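Local coordinates for protein nigritoxine (Vibrio nigripulchritudo, PDB 5M41) that acts as a bacterial toxin against crustaceans and insects, at residues P423-Y428 / V435-T440. Residues are numbered along the deposited sequence; the frame is centred on the assembly and turned at random.
Sequences PTRPTY and VRPIPT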
ATOM      1  N   PRO A 423     -11.288   0.571   4.828  1.00 48.77           N
ATOM      2  CA  PRO A 423     -10.804   1.155   6.074  1.00 43.60           C
ATOM      3  C   PRO A 423     -10.480   2.650   5.947  1.00 41.07           C
ATOM      4  O   PRO A 423     -10.060   3.119   4.898  1.00 39.96           O
ATOM      5  CB  PRO A 423      -9.561   0.318   6.408  1.00 42.41           C
ATOM      6  CG  PRO A 423      -9.204  -0.400   5.149  1.00 47.16           C
ATOM      7  CD  PRO A 423     -10.483  -0.593   4.403  1.00 46.59           C
ATOM      8  N   THR A 424     -10.725   3.407   7.007  1.00 39.56           N
ATOM      9  CA  THR A 424     -10.421   4.844   7.029  1.00 38.21           C
ATOM     10  C   THR A 424      -8.898   5.101   6.888  1.00 36.78           C
ATOM     11  O   THR A 424      -8.070   4.441   7.552  1.00 36.85           O
ATOM     12  CB  THR A 424     -10.979   5.445   8.336  1.00 37.77           C
ATOM     13  OG1 THR A 424     -12.364   5.155   8.368  1.00 40.63           O
ATOM     14  CG2 THR A 424     -10.808   6.968   8.426  1.00 36.78           C
ATOM     15  N   ARG A 425      -8.557   6.055   6.030  1.00 35.51           N
ATOM     16  CA  ARG A 425      -7.176   6.453   5.740  1.00 35.73           C
ATOM     17  C   ARG A 425      -6.605   7.344   6.837  1.00 34.61           C
ATOM     18  O   ARG A 425      -7.355   8.048   7.502  1.00 34.25           O
ATOM     19  CB  ARG A 425      -7.163   7.232   4.425  1.00 37.40           C
ATOM     20  CG  ARG A 425      -7.524   6.369   3.214  1.00 40.15           C
ATOM     21  CD  ARG A 425      -7.932   7.228   2.025  1.00 43.20           C
ATOM     22  NE  ARG A 425      -6.751   7.757   1.346  1.00 48.42           N
ATOM     23  CZ  ARG A 425      -6.779   8.665   0.361  1.00 51.64           C
ATOM     24  NH1 ARG A 425      -7.941   9.169  -0.055  1.00 54.27           N
ATOM     25  NH2 ARG A 425      -5.638   9.081  -0.195  1.00 50.49           N
ATOM     26  N   PRO A 426      -5.275   7.301   7.048  1.00 33.16           N
ATOM     27  CA  PRO A 426      -4.658   8.227   7.990  1.00 33.25           C
ATOM     28  C   PRO A 426      -4.731   9.640   7.425  1.00 33.89           C
ATOM     29  O   PRO A 426      -4.799   9.802   6.204  1.00 32.86           O
ATOM     30  CB  PRO A 426      -3.194   7.753   8.036  1.00 31.68           C
ATOM     31  CG  PRO A 426      -2.982   7.163   6.651  1.00 33.43           C
ATOM     32  CD  PRO A 426      -4.274   6.401   6.439  1.00 32.40           C
ATOM     33  N   THR A 427      -4.745  10.647   8.297  1.00 33.08           N
ATOM     34  CA  THR A 427      -4.829  12.022   7.843  1.00 34.38           C
ATOM     35  C   THR A 427      -3.800  12.900   8.570  1.00 35.91           C
ATOM     36  O   THR A 427      -3.309  12.558   9.636  1.00 35.05           O
ATOM     37  CB  THR A 427      -6.235  12.666   8.045  1.00 35.95           C
ATOM     38  OG1 THR A 427      -6.481  12.856   9.440  1.00 32.44           O
ATOM     39  CG2 THR A 427      -7.398  11.877   7.410  1.00 35.19           C
ATOM     40  N   TYR A 428      -3.489  14.048   7.986  1.00 38.39           N
ATOM     41  CA  TYR A 428      -2.606  15.022   8.612  1.00 40.79           C
ATOM     42  C   TYR A 428      -3.153  16.415   8.362  1.00 43.98           C
ATOM     43  O   TYR A 428      -4.015  16.613   7.505  1.00 42.97           O
ATOM     44  CB  TYR A 428      -1.173  14.927   8.070  1.00 41.01           C
ATOM     45  CG  TYR A 428      -0.976  15.495   6.678  1.00 42.69           C
ATOM     46  CD1 TYR A 428      -0.367  16.740   6.490  1.00 45.82           C
ATOM     47  CD2 TYR A 428      -1.386  14.777   5.543  1.00 40.96           C
ATOM     48  CE1 TYR A 428      -0.154  17.260   5.210  1.00 48.33           C
ATOM     49  CE2 TYR A 428      -1.207  15.290   4.267  1.00 44.03           C
ATOM     50  CZ  TYR A 428      -0.591  16.526   4.103  1.00 47.78           C
ATOM     51  OH  TYR A 428      -0.403  17.013   2.829  1.00 52.37           O
ATOM     52  N   VAL A 435      -7.049  19.493   6.694  1.00 51.46           N
ATOM     53  CA  VAL A 435      -6.886  18.082   7.005  1.00 47.09           C
ATOM     54  C   VAL A 435      -6.958  17.282   5.693  1.00 48.16           C
ATOM     55  O   VAL A 435      -7.925  17.416   4.941  1.00 48.63           O
ATOM     56  CB  VAL A 435      -7.951  17.588   8.016  1.00 45.10           C
ATOM     57  CG1 VAL A 435      -7.777  16.101   8.270  1.00 42.82           C
ATOM     58  CG2 VAL A 435      -7.839  18.351   9.345  1.00 44.31           C
ATOM     59  N   ARG A 436      -5.927  16.483   5.403  1.00 46.65           N
ATOM     60  CA  ARG A 436      -5.848  15.690   4.172  0.50 47.75           C
ATOM     61  C   ARG A 436      -5.388  14.267   4.486  1.00 44.01           C
ATOM     62  O   ARG A 436      -4.636  14.066   5.430  1.00 41.94           O
ATOM     63  CB  ARG A 436      -4.830  16.306   3.195  0.50 51.54           C
ATOM     64  CG  ARG A 436      -5.024  17.781   2.879  0.50 55.86           C
ATOM     65  CD  ARG A 436      -4.129  18.220   1.730  0.50 60.00           C
ATOM     66  NE  ARG A 436      -4.787  19.208   0.875  0.50 64.43           N
ATOM     67  CZ  ARG A 436      -4.282  19.666  -0.262  0.50 67.38           C
ATOM     68  NH1 ARG A 436      -3.103  19.231  -0.690  0.50 69.49           N
ATOM     69  NH2 ARG A 436      -4.952  20.561  -0.972  0.50 71.22           N
ATOM     70  N   PRO A 437      -5.791  13.284   3.668  1.00 43.64           N
ATOM     71  CA  PRO A 437      -5.200  11.973   3.866  1.00 42.67           C
ATOM     72  C   PRO A 437      -3.672  11.960   3.643  1.00 43.01           C
ATOM     73  O   PRO A 437      -3.156  12.682   2.790  1.00 43.82           O
ATOM     74  CB  PRO A 437      -5.920  11.092   2.833  1.00 44.04           C
ATOM     75  CG  PRO A 437      -6.505  12.055   1.850  1.00 47.99           C
ATOM     76  CD  PRO A 437      -6.881  13.249   2.673  1.00 45.71           C
ATOM     77  N   ILE A 438      -2.958  11.159   4.419  1.00 38.75           N
ATOM     78  CA  ILE A 438      -1.526  10.988   4.196  1.00 38.97           C
ATOM     79  C   ILE A 438      -1.292  10.142   2.936  1.00 40.54           C
ATOM     80  O   ILE A 438      -1.893   9.086   2.778  1.00 39.27           O
ATOM     81  CB  ILE A 438      -0.772  10.385   5.412  1.00 36.48           C
ATOM     82  CG1 ILE A 438      -1.284  11.019   6.728  1.00 35.25           C
ATOM     83  CG2 ILE A 438       0.742  10.621   5.234  1.00 37.70           C
ATOM     84  CD1 ILE A 438      -0.488  10.643   7.975  1.00 35.48           C
ATOM     85  N   PRO A 439      -0.430  10.628   2.020  1.00 42.06           N
ATOM     86  CA  PRO A 439      -0.057   9.840   0.846  1.00 42.34           C
ATOM     87  C   PRO A 439       0.616   8.524   1.238  1.00 41.06           C
ATOM     88  O   PRO A 439       1.176   8.398   2.334  1.00 40.47           O
ATOM     89  CB  PRO A 439       0.959  10.743   0.108  1.00 44.76           C
ATOM     90  CG  PRO A 439       0.657  12.120   0.588  1.00 46.67           C
ATOM     91  CD  PRO A 439       0.173  11.968   2.010  1.00 43.27           C
ATOM     92  N   THR A 440       0.555   7.553   0.344  1.00 39.97           N
ATOM     93  CA  THR A 440       1.229   6.292   0.569  1.00 39.51           C
ATOM     94  C   THR A 440       2.749   6.481   0.580  1.00 40.76           C
ATOM     95  O   THR A 440       3.284   7.387  -0.047  1.00 40.71           O
ATOM     96  CB  THR A 440       0.839   5.230  -0.472  1.00 38.91           C
ATOM     97  OG1 THR A 440       1.508   4.000  -0.147  1.00 37.26           O
ATOM     98  CG2 THR A 440       1.208   5.686  -1.906  1.00 39.34           C
TER
HETATM   99  O   HOH W   1      -4.005   7.524   2.864  1.00 39.29           O
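I438 fills the middle of this contact, between P426 and the ring of Y428. The segments belong to a short antiparallel beta hairpin, strands 427-429 and 435-437, and strand 354-357 adds a third strand beside T427. CD1 of I438 lies 4.0 Å from CB of P426, the two side chains crossing at about a right angle. Its CG1 meets CD2 of Y428. That methylene is turned beside the backbone N of I438 (chi1 -42°) and anti to the carbonyl carbon, which sets it 3.6 Å from C of T427. P439 CD also touches the Y428 ring, and I283 of helix 277-283 packs on both residues. The Y428 ring meets O of P437 edge-on, in the ring plane, 3.6 Å from CE2. That oxygen takes a hydrogen bond from OH of Y275.

Y428 and R436 form the hydrogen-bonded pair of the hairpin. Each backbone N donates a hydrogen bond to the other's O. T427 and P437 are the adjoining non-hydrogen-bonded pair. Past it, I438 N donates a hydrogen bond to P426 O at 2.9 Å, reaching it from above the carbonyl plane.

At the polar edge, the R425 guanidinium lies with one face over P437, whose CB sits 3.6 Å from CZ. NH1 of R425 donates a hydrogen bond to O of V273. One water accepts from R425 NE at 3.1 Å and donates to I438 O at 2.6 Å.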